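Local coordinates for SnoaL-like domain protein (Mycobacterium hassiacum, PDB 6P44) that acts as a ketosteroid isomerase, probably moving the double bond of 3-oxo-Δ5-steroids into conjugation at the Δ4 position, at residues 10-15 with 68-73; 28-33 with 98-103. The protein carries 1 engineered substitution. One frame throughout, in Å; residues are numbered along the deposited sequence.

The two contacts illustrate how consecutive helices, 4-20 and 23-29, can reach the same sheet. Contact 1 sets helix 4-20 against strand 64-73, outermost in this chain, and contact 2 sets residues 28-33, the end of helix 23-29 and what follows it, against strand 92-102; their centres lie about 12 Å apart. They meet at Tyr-14, whose CD2 is 3.7 Å from Met-100 CE and whose backbone N is 3.6 Å from Leu-29 CD1, and again where Thr-10 CG2 lies 3.8 Å from Phe-102 CE2. Of these residues only Tyr-14 lines the 3,4-dinitrophenol pocket, which also includes the engineered Asn-38. Contact 2 stays one layer back, the side chain of Met-100 being about 6 Å from the ligand.

Contact 1: 10-15 with 68-73; sequences TVHRYL and KTLRAL. With DNX (3,4-dinitrophenol), chain H; GAI (guanidine), chain G.
Val-11 and Leu-70 meet methyl to methyl, CG1 against CD1 at 3.9 Å, where the N-terminal helix of the NTF2-like fold packs on the strand that is outermost in this chain's curved sheet. The two side chains run antiparallel and overlap at their methyl ends. The CB of Leu-70 already points at the helix, and with CG anti to the backbone N (chi1 -179°) the branch extends CD1 to Val-11, although the CA atoms of Val-11 and Leu-70 are 9.2 Å apart. The same methyl also approaches the imidazole of His-12 obliquely, a looser contact at the exposed margin. Only 90 Å² is buried between the segments; Val-11 gains further cover from Phe-79, Met-100 and Phe-102 of the neighbouring strands.

One turn on from Thr-10, Tyr-14 faces the pocket instead of the strand. Its OH lies 2.5 Å from O1 of 3,4-dinitrophenol in a very short hydrogen bond, with O1 at the ring edge and in the ring plane, an arrangement consistent with the oxyanion hole of ketosteroid isomerases. Either oxygen could be the donor. Tyr-55 OH backs this hydroxyl as a second-shell partner.

On the strand, a classic beta bulge at Lys-68 and Thr-69 opposite Tyr-80 precedes Leu-70, and the alternation of side chains turns Thr-69 and Arg-71 away from the helix to the second subunit. There Arg-71 forms a salt bridge with Asp-95 of that subunit, whose carboxylate also binds a guanidine molecule. The Arg-71 guanidinium is held side-on within its own chain by Thr-69 OG1, which lies 2° out of its plane. That oxygen accepts from Arg-71 NE at 2.9 Å and from Arg-71 NH2 at 3.1 Å.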
ATOM      1  N   THR B  10      -3.855  -5.522  15.525  1.00 13.99           N
ATOM      2  CA  THR B  10      -5.191  -5.505  14.946  1.00 14.24           C
ATOM      3  C   THR B  10      -5.212  -6.155  13.571  1.00 13.42           C
ATOM      4  O   THR B  10      -6.158  -6.881  13.248  1.00 14.30           O
ATOM      5  CB  THR B  10      -5.714  -4.071  14.910  1.00 13.59           C
ATOM      6  OG1 THR B  10      -5.757  -3.580  16.262  1.00 14.65           O
ATOM      7  CG2 THR B  10      -7.100  -3.989  14.248  1.00 14.01           C
ATOM      8  N   VAL B  11      -4.182  -5.912  12.756  1.00 12.25           N
ATOM      9  CA  VAL B  11      -4.089  -6.600  11.472  1.00 12.82           C
ATOM     10  C   VAL B  11      -4.073  -8.109  11.672  1.00 14.12           C
ATOM     11  O   VAL B  11      -4.733  -8.850  10.938  1.00 14.18           O
ATOM     12  CB  VAL B  11      -2.884  -6.110  10.649  1.00 11.69           C
ATOM     13  CG1 VAL B  11      -2.682  -7.000   9.436  1.00 13.03           C
ATOM     14  CG2 VAL B  11      -3.097  -4.658  10.215  1.00 11.92           C
ATOM     15  N   HIS B  12      -3.305  -8.595  12.646  1.00 16.15           N
ATOM     16  CA  HIS B  12      -3.286 -10.037  12.870  1.00 17.80           C
ATOM     17  C   HIS B  12      -4.659 -10.562  13.285  1.00 19.09           C
ATOM     18  O   HIS B  12      -5.052 -11.659  12.872  1.00 21.10           O
ATOM     19  CB  HIS B  12      -2.203 -10.409  13.872  1.00 21.75           C
ATOM     20  CG  HIS B  12      -0.841 -10.464  13.270  1.00 23.68           C
ATOM     21  ND1 HIS B  12      -0.285 -11.628  12.788  1.00 25.88           N
ATOM     22  CD2 HIS B  12       0.086  -9.497  13.073  1.00 25.22           C
ATOM     23  CE1 HIS B  12       0.924 -11.375  12.320  1.00 26.47           C
ATOM     24  NE2 HIS B  12       1.173 -10.090  12.480  1.00 26.26           N
ATOM     25  N   ARG B  13      -5.427  -9.794  14.044  0.51 18.14           N
ATOM     26  CA  ARG B  13      -6.746 -10.305  14.390  0.51 17.81           C
ATOM     27  C   ARG B  13      -7.695 -10.240  13.203  0.51 16.42           C
ATOM     28  O   ARG B  13      -8.562 -11.111  13.058  0.51 17.46           O
ATOM     29  CB  ARG B  13      -7.297  -9.569  15.591  0.51 17.40           C
ATOM     30  CG  ARG B  13      -6.500  -9.873  16.824  0.51 17.08           C
ATOM     31  CD  ARG B  13      -7.262  -9.480  18.045  0.51 16.05           C
ATOM     32  NE  ARG B  13      -7.765  -8.112  17.950  0.51 15.37           N
ATOM     33  CZ  ARG B  13      -7.015  -7.025  18.080  0.51 15.01           C
ATOM     34  NH1 ARG B  13      -5.715  -7.135  18.306  0.51 14.98           N
ATOM     35  NH2 ARG B  13      -7.564  -5.821  17.974  0.51 16.10           N
ATOM     36  N   TYR B  14      -7.535  -9.238  12.335  1.00 15.53           N
ATOM     37  CA  TYR B  14      -8.288  -9.219  11.090  1.00 15.03           C
ATOM     38  C   TYR B  14      -8.032 -10.493  10.302  1.00 15.18           C
ATOM     39  O   TYR B  14      -8.968 -11.160   9.848  1.00 15.00           O
ATOM     40  CB  TYR B  14      -7.871  -7.979  10.288  1.00 14.59           C
ATOM     41  CG  TYR B  14      -8.433  -7.941   8.898  1.00 13.82           C
ATOM     42  CD1 TYR B  14      -9.759  -7.639   8.688  1.00 14.02           C
ATOM     43  CD2 TYR B  14      -7.643  -8.216   7.793  1.00 13.19           C
ATOM     44  CE1 TYR B  14     -10.296  -7.611   7.427  1.00 14.50           C
ATOM     45  CE2 TYR B  14      -8.174  -8.186   6.511  1.00 12.88           C
ATOM     46  CZ  TYR B  14      -9.506  -7.870   6.335  1.00 13.24           C
ATOM     47  OH  TYR B  14     -10.076  -7.836   5.078  1.00 14.14           O
ATOM     48  N   LEU B  15      -6.756 -10.856  10.143  1.00 14.93           N
ATOM     49  CA  LEU B  15      -6.421 -12.046   9.363  1.00 16.04           C
ATOM     50  C   LEU B  15      -6.918 -13.313  10.045  1.00 17.01           C
ATOM     51  O   LEU B  15      -7.284 -14.274   9.362  1.00 18.64           O
ATOM     52  CB  LEU B  15      -4.915 -12.077   9.053  1.00 19.16           C
ATOM     53  CG  LEU B  15      -4.458 -10.931   8.121  1.00 19.37           C
ATOM     54  CD1 LEU B  15      -2.938 -10.910   7.894  1.00 21.86           C
ATOM     55  CD2 LEU B  15      -5.193 -10.956   6.767  1.00 21.20           C
ATOM     56  N   LYS B  68       3.604 -12.148   4.577  0.57 15.69           N
ATOM     57  CA  LYS B  68       4.950 -12.166   4.013  0.57 15.91           C
ATOM     58  C   LYS B  68       5.815 -11.029   4.552  0.57 15.34           C
ATOM     59  O   LYS B  68       7.000 -11.233   4.849  0.57 16.15           O
ATOM     60  CB  LYS B  68       4.873 -12.106   2.486  0.57 17.96           C
ATOM     61  CG  LYS B  68       4.165 -13.305   1.859  0.57 21.16           C
ATOM     62  CD  LYS B  68       3.979 -13.139   0.347  0.57 23.94           C
ATOM     63  CE  LYS B  68       5.303 -13.128  -0.392  0.57 25.52           C
ATOM     64  NZ  LYS B  68       5.979 -14.450  -0.317  0.57 27.03           N
ATOM     65  N   THR B  69       5.244  -9.838   4.691  1.00 14.99           N
ATOM     66  CA  THR B  69       5.919  -8.738   5.346  1.00 14.52           C
ATOM     67  C   THR B  69       4.861  -7.730   5.764  1.00 14.68           C
ATOM     68  O   THR B  69       3.833  -7.560   5.096  1.00 15.60           O
ATOM     69  CB  THR B  69       6.992  -8.099   4.443  1.00 16.21           C
ATOM     70  OG1 THR B  69       7.663  -7.050   5.151  1.00 17.00           O
ATOM     71  CG2 THR B  69       6.399  -7.543   3.169  1.00 17.02           C
ATOM     72  N   LEU B  70       5.124  -7.071   6.882  1.00 15.00           N
ATOM     73  CA  LEU B  70       4.197  -6.120   7.463  1.00 15.26           C
ATOM     74  C   LEU B  70       4.994  -4.943   8.003  1.00 14.73           C
ATOM     75  O   LEU B  70       6.026  -5.131   8.660  1.00 16.51           O
ATOM     76  CB  LEU B  70       3.394  -6.786   8.588  1.00 16.26           C
ATOM     77  CG  LEU B  70       2.348  -5.922   9.299  1.00 16.65           C
ATOM     78  CD1 LEU B  70       1.188  -6.794   9.739  1.00 18.02           C
ATOM     79  CD2 LEU B  70       2.910  -5.192  10.498  1.00 17.48           C
ATOM     80  N   ARG B  71       4.532  -3.735   7.706  1.00 13.54           N
ATOM     81  CA  ARG B  71       5.198  -2.511   8.144  1.00 13.02           C
ATOM     82  C   ARG B  71       4.162  -1.602   8.792  1.00 11.65           C
ATOM     83  O   ARG B  71       3.331  -0.995   8.095  1.00 12.19           O
ATOM     84  CB  ARG B  71       5.900  -1.791   6.983  1.00 14.23           C
ATOM     85  CG  ARG B  71       7.044  -2.588   6.337  1.00 15.95           C
ATOM     86  CD  ARG B  71       6.651  -3.184   5.022  1.00 15.37           C
ATOM     87  NE  ARG B  71       7.553  -4.241   4.547  1.00 14.05           N
ATOM     88  CZ  ARG B  71       8.582  -4.084   3.711  1.00 13.81           C
ATOM     89  NH1 ARG B  71       8.905  -2.904   3.226  1.00 14.22           N
ATOM     90  NH2 ARG B  71       9.309  -5.141   3.360  1.00 14.23           N
ATOM     91  N   ALA B  72       4.231  -1.501  10.113  1.00 11.42           N
ATOM     92  CA  ALA B  72       3.357  -0.640  10.898  1.00 11.18           C
ATOM     93  C   ALA B  72       4.106   0.654  11.186  1.00 11.38           C
ATOM     94  O   ALA B  72       5.112   0.654  11.904  1.00 12.00           O
ATOM     95  CB  ALA B  72       2.920  -1.345  12.180  1.00 12.38           C
ATOM     96  N   LEU B  73       3.607   1.750  10.619  1.00 11.26           N
ATOM     97  CA  LEU B  73       4.296   3.037  10.599  1.00 10.82           C
ATOM     98  C   LEU B  73       3.263   4.121  10.833  1.00 11.19           C
ATOM     99  O   LEU B  73       2.255   4.157  10.135  1.00 11.76           O
ATOM    100  CB  LEU B  73       4.924   3.290   9.211  1.00 11.85           C
ATOM    101  CG  LEU B  73       5.896   2.216   8.751  1.00 12.26           C
ATOM    102  CD1 LEU B  73       6.348   2.507   7.348  1.00 12.34           C
ATOM    103  CD2 LEU B  73       7.097   2.083   9.674  1.00 13.65           C
TER
HETATM  104  C1  DNX H 201      -9.108  -8.815   2.087  0.52 16.50           C
HETATM  105  C2  DNX H 201     -10.149  -9.688   2.364  0.52 19.35           C
HETATM  106  C3  DNX H 201     -10.681 -10.436   1.337  0.52 22.36           C
HETATM  107  N3  DNX H 201     -11.795 -11.321   1.678  0.52 26.43           N
HETATM  108  C4  DNX H 201     -10.183 -10.334   0.047  0.52 21.50           C
HETATM  109  N4  DNX H 201     -10.734 -11.102  -1.068  0.52 24.55           N
HETATM  110  C5  DNX H 201      -9.137  -9.472  -0.221  0.52 18.92           C
HETATM  111  C6  DNX H 201      -8.601  -8.707   0.799  0.52 17.17           C
HETATM  112  O1  DNX H 201      -8.590  -8.069   3.100  0.52 14.05           O
HETATM  113  O31 DNX H 201     -12.926 -10.864   1.648  0.52 27.39           O
HETATM  114  O32 DNX H 201     -11.543 -12.471   2.007  0.52 28.64           O
HETATM  115  O41 DNX H 201     -10.806 -10.563  -2.159  0.52 25.82           O
HETATM  116  O42 DNX H 201     -11.085 -12.254  -0.860  0.52 25.25           O
HETATM  117  C   GAI G 205      11.910  -7.519   4.927  1.00 46.80           C
HETATM  118  N1  GAI G 205      10.748  -7.853   4.301  1.00 46.70           N
HETATM  119  N2  GAI G 205      11.900  -7.601   6.283  1.00 47.08           N
HETATM  120  N3  GAI G 205      12.976  -7.170   4.276  1.00 46.48           N

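Contact 2: 28-33 with 98-103; sequences ALYADD and SVMTFN
Tyr-30 OH and the terminal methyl of Met-100, CE, come together at 3.9 Å, the two side chains crossing at about a right angle. The tyrosine gets there indirectly: its CB is directed away from strand 98-102, but with CG anti to the carbonyl carbon (chi1 -78°) the long ring carries the hydroxyl back. Met-100 supplies the other half, its chain extended beyond CG so that CE stands at full reach from the strand.

A second point of touch lies where strand 98-102 runs out at Asn-103, beside Ala-31; the CA atoms of Ala-31 and Asn-103 are 7.6 Å apart. The methyl of Ala-31 is 3.2 Å from Asn-103 ND2, a doubtful closeness because the asparagine has two conformers. Asp-33 is only a marginal neighbour of the same amide, its OD1 4.4 Å from Asn-103 ND2. No hydrogen bond joins the segments directly. The end-to-end directions of residues 30-33 and 100-103 are 64° apart.

In the NTF2-like sheet, strand 108-121 is the immediate neighbour of strand 92-102, and the backbones of Leu-29 and Ala-31 bond to Ile-108 of that strand. Tyr-30 leans over the intervening strand, packing on Ile-108 and Met-111, before it reaches Met-100, which itself touches Met-111.

Farther out, the polar end of Tyr-30 is satisfied by a hydrogen bond with Tyr-55 OH. This places Tyr-30 behind the tyrosine that pairs with pocket residue Tyr-14, consistent with the tyrosine network of ketosteroid isomerases. Arg-48 holds the backbone here, its NH2 bonding to Tyr-30 O and its NH1 forming a salt bridge to Asp-32 OD1.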
ATOM      1  N   ALA B  28     -16.372  -5.651  13.597  1.00 18.98           N
ATOM      2  CA  ALA B  28     -16.155  -4.980  14.868  1.00 19.98           C
ATOM      3  C   ALA B  28     -14.785  -4.321  14.952  1.00 19.55           C
ATOM      4  O   ALA B  28     -14.583  -3.447  15.801  1.00 21.58           O
ATOM      5  CB  ALA B  28     -16.324  -5.988  16.009  1.00 21.02           C
ATOM      6  N   LEU B  29     -13.837  -4.724  14.107  1.00 17.18           N
ATOM      7  CA  LEU B  29     -12.536  -4.068  14.088  1.00 15.86           C
ATOM      8  C   LEU B  29     -12.583  -2.707  13.412  1.00 16.12           C
ATOM      9  O   LEU B  29     -11.681  -1.887  13.628  1.00 16.10           O
ATOM     10  CB  LEU B  29     -11.508  -4.935  13.354  1.00 15.89           C
ATOM     11  CG  LEU B  29     -11.220  -6.294  13.983  1.00 17.43           C
ATOM     12  CD1 LEU B  29     -10.199  -7.016  13.142  1.00 18.84           C
ATOM     13  CD2 LEU B  29     -10.713  -6.139  15.413  1.00 19.01           C
ATOM     14  N   TYR B  30     -13.588  -2.465  12.582  1.00 14.49           N
ATOM     15  CA  TYR B  30     -13.673  -1.236  11.814  1.00 15.04           C
ATOM     16  C   TYR B  30     -14.404  -0.157  12.596  1.00 16.12           C
ATOM     17  O   TYR B  30     -15.288  -0.437  13.409  1.00 17.48           O
ATOM     18  CB  TYR B  30     -14.411  -1.485  10.506  1.00 14.60           C
ATOM     19  CG  TYR B  30     -13.579  -2.165   9.433  1.00 13.01           C
ATOM     20  CD1 TYR B  30     -12.827  -1.404   8.555  1.00 12.74           C
ATOM     21  CD2 TYR B  30     -13.582  -3.545   9.276  1.00 14.38           C
ATOM     22  CE1 TYR B  30     -12.101  -1.987   7.539  1.00 13.28           C
ATOM     23  CE2 TYR B  30     -12.853  -4.148   8.247  1.00 13.41           C
ATOM     24  CZ  TYR B  30     -12.102  -3.354   7.392  1.00 13.07           C
ATOM     25  OH  TYR B  30     -11.360  -3.879   6.358  1.00 13.10           O
ATOM     26  N   ALA B  31     -14.011   1.089  12.335  1.00 15.67           N
ATOM     27  CA  ALA B  31     -14.682   2.262  12.872  1.00 16.00           C
ATOM     28  C   ALA B  31     -16.088   2.399  12.294  1.00 16.01           C
ATOM     29  O   ALA B  31     -16.408   1.862  11.229  1.00 16.55           O
ATOM     30  CB  ALA B  31     -13.866   3.509  12.533  1.00 16.89           C
ATOM     31  N   ASP B  32     -16.931   3.155  13.002  1.00 16.75           N
ATOM     32  CA  ASP B  32     -18.317   3.328  12.570  1.00 18.34           C
ATOM     33  C   ASP B  32     -18.405   3.915  11.164  1.00 19.59           C
ATOM     34  O   ASP B  32     -19.310   3.561  10.396  1.00 20.96           O
ATOM     35  CB  ASP B  32     -19.072   4.252  13.533  1.00 20.07           C
ATOM     36  CG  ASP B  32     -19.296   3.648  14.925  1.00 23.61           C
ATOM     37  OD1 ASP B  32     -19.087   2.435  15.142  1.00 25.02           O
ATOM     38  OD2 ASP B  32     -19.691   4.426  15.813  1.00 26.92           O
ATOM     39  N   ASP B  33     -17.494   4.831  10.819  1.00 19.43           N
ATOM     40  CA  ASP B  33     -17.476   5.518   9.526  1.00 19.71           C
ATOM     41  C   ASP B  33     -16.298   5.080   8.653  1.00 17.56           C
ATOM     42  O   ASP B  33     -15.812   5.842   7.805  1.00 18.09           O
ATOM     43  CB  ASP B  33     -17.442   7.029   9.736  1.00 24.89           C
ATOM     44  CG  ASP B  33     -16.210   7.502  10.497  1.00 28.63           C
ATOM     45  OD1 ASP B  33     -15.477   6.680  11.093  1.00 28.65           O
ATOM     46  OD2 ASP B  33     -15.973   8.730  10.495  1.00 32.74           O
ATOM     47  N   SER B  98      -2.020  -4.917   0.966  1.00 10.97           N
ATOM     48  CA  SER B  98      -3.074  -4.204   1.662  1.00 10.97           C
ATOM     49  C   SER B  98      -2.493  -3.047   2.458  1.00 10.43           C
ATOM     50  O   SER B  98      -1.375  -3.108   2.960  1.00 10.66           O
ATOM     51  CB  SER B  98      -3.800  -5.099   2.638  1.00 11.37           C
ATOM     52  OG  SER B  98      -4.493  -6.119   1.941  1.00 12.69           O
ATOM     53  N   VAL B  99      -3.281  -1.978   2.584  1.00 10.06           N
ATOM     54  CA  VAL B  99      -2.968  -0.872   3.487  1.00 10.18           C
ATOM     55  C   VAL B  99      -4.192  -0.583   4.338  1.00 10.70           C
ATOM     56  O   VAL B  99      -5.298  -0.389   3.814  1.00 10.85           O
ATOM     57  CB  VAL B  99      -2.557   0.401   2.718  1.00 10.83           C
ATOM     58  CG1 VAL B  99      -2.337   1.565   3.668  1.00 11.70           C
ATOM     59  CG2 VAL B  99      -1.292   0.152   1.914  1.00 11.38           C
ATOM     60  N   MET B 100      -3.986  -0.543   5.649  1.00 10.29           N
ATOM     61  CA  MET B 100      -4.994  -0.092   6.591  1.00 10.14           C
ATOM     62  C   MET B 100      -4.501   1.145   7.331  1.00 10.47           C
ATOM     63  O   MET B 100      -3.305   1.305   7.578  1.00 11.46           O
ATOM     64  CB  MET B 100      -5.326  -1.186   7.604  1.00 10.93           C
ATOM     65  CG  MET B 100      -6.159  -2.299   7.008  1.00 11.16           C
ATOM     66  SD  MET B 100      -6.468  -3.587   8.244  1.00 12.49           S
ATOM     67  CE  MET B 100      -7.687  -4.573   7.373  1.00 12.80           C
ATOM     68  N   THR B 101      -5.430   2.031   7.668  1.00 11.09           N
ATOM     69  CA  THR B 101      -5.148   3.154   8.544  1.00 11.71           C
ATOM     70  C   THR B 101      -6.087   3.079   9.731  1.00 11.43           C
ATOM     71  O   THR B 101      -7.143   2.447   9.666  1.00 11.94           O
ATOM     72  CB  THR B 101      -5.283   4.509   7.835  1.00 13.21           C
ATOM     73  OG1 THR B 101      -6.663   4.803   7.605  1.00 13.37           O
ATOM     74  CG2 THR B 101      -4.520   4.526   6.513  1.00 13.82           C
ATOM     75  N   PHE B 102      -5.669   3.708  10.828  1.00 11.75           N
ATOM     76  CA  PHE B 102      -6.293   3.497  12.129  1.00 12.85           C
ATOM     77  C   PHE B 102      -6.632   4.825  12.786  1.00 14.54           C
ATOM     78  O   PHE B 102      -5.881   5.795  12.671  1.00 14.76           O
ATOM     79  CB  PHE B 102      -5.327   2.677  13.018  1.00 12.79           C
ATOM     80  CG  PHE B 102      -5.083   1.318  12.465  1.00 12.07           C
ATOM     81  CD1 PHE B 102      -4.163   1.139  11.440  1.00 12.38           C
ATOM     82  CD2 PHE B 102      -5.839   0.232  12.889  1.00 12.00           C
ATOM     83  CE1 PHE B 102      -3.976  -0.090  10.874  1.00 12.70           C
ATOM     84  CE2 PHE B 102      -5.644  -1.016  12.340  1.00 12.83           C
ATOM     85  CZ  PHE B 102      -4.739  -1.172  11.303  1.00 12.18           C
ATOM     86  N   ASN B 103      -7.774   4.838  13.474  0.62 14.43           N
ATOM     87  CA  ASN B 103      -8.230   5.982  14.243  0.62 16.24           C
ATOM     88  C   ASN B 103      -7.486   6.062  15.573  0.62 17.54           C
ATOM     89  O   ASN B 103      -6.658   5.209  15.914  0.62 17.40           O
ATOM     90  CB  ASN B 103      -9.735   5.893  14.481  0.62 17.33           C
ATOM     91  CG  ASN B 103     -10.524   6.290  13.279  0.62 18.59           C
ATOM     92  OD1 ASN B 103     -10.065   7.093  12.471  0.62 19.20           O
ATOM     93  ND2 ASN B 103     -11.714   5.735  13.142  0.62 19.27           N
TER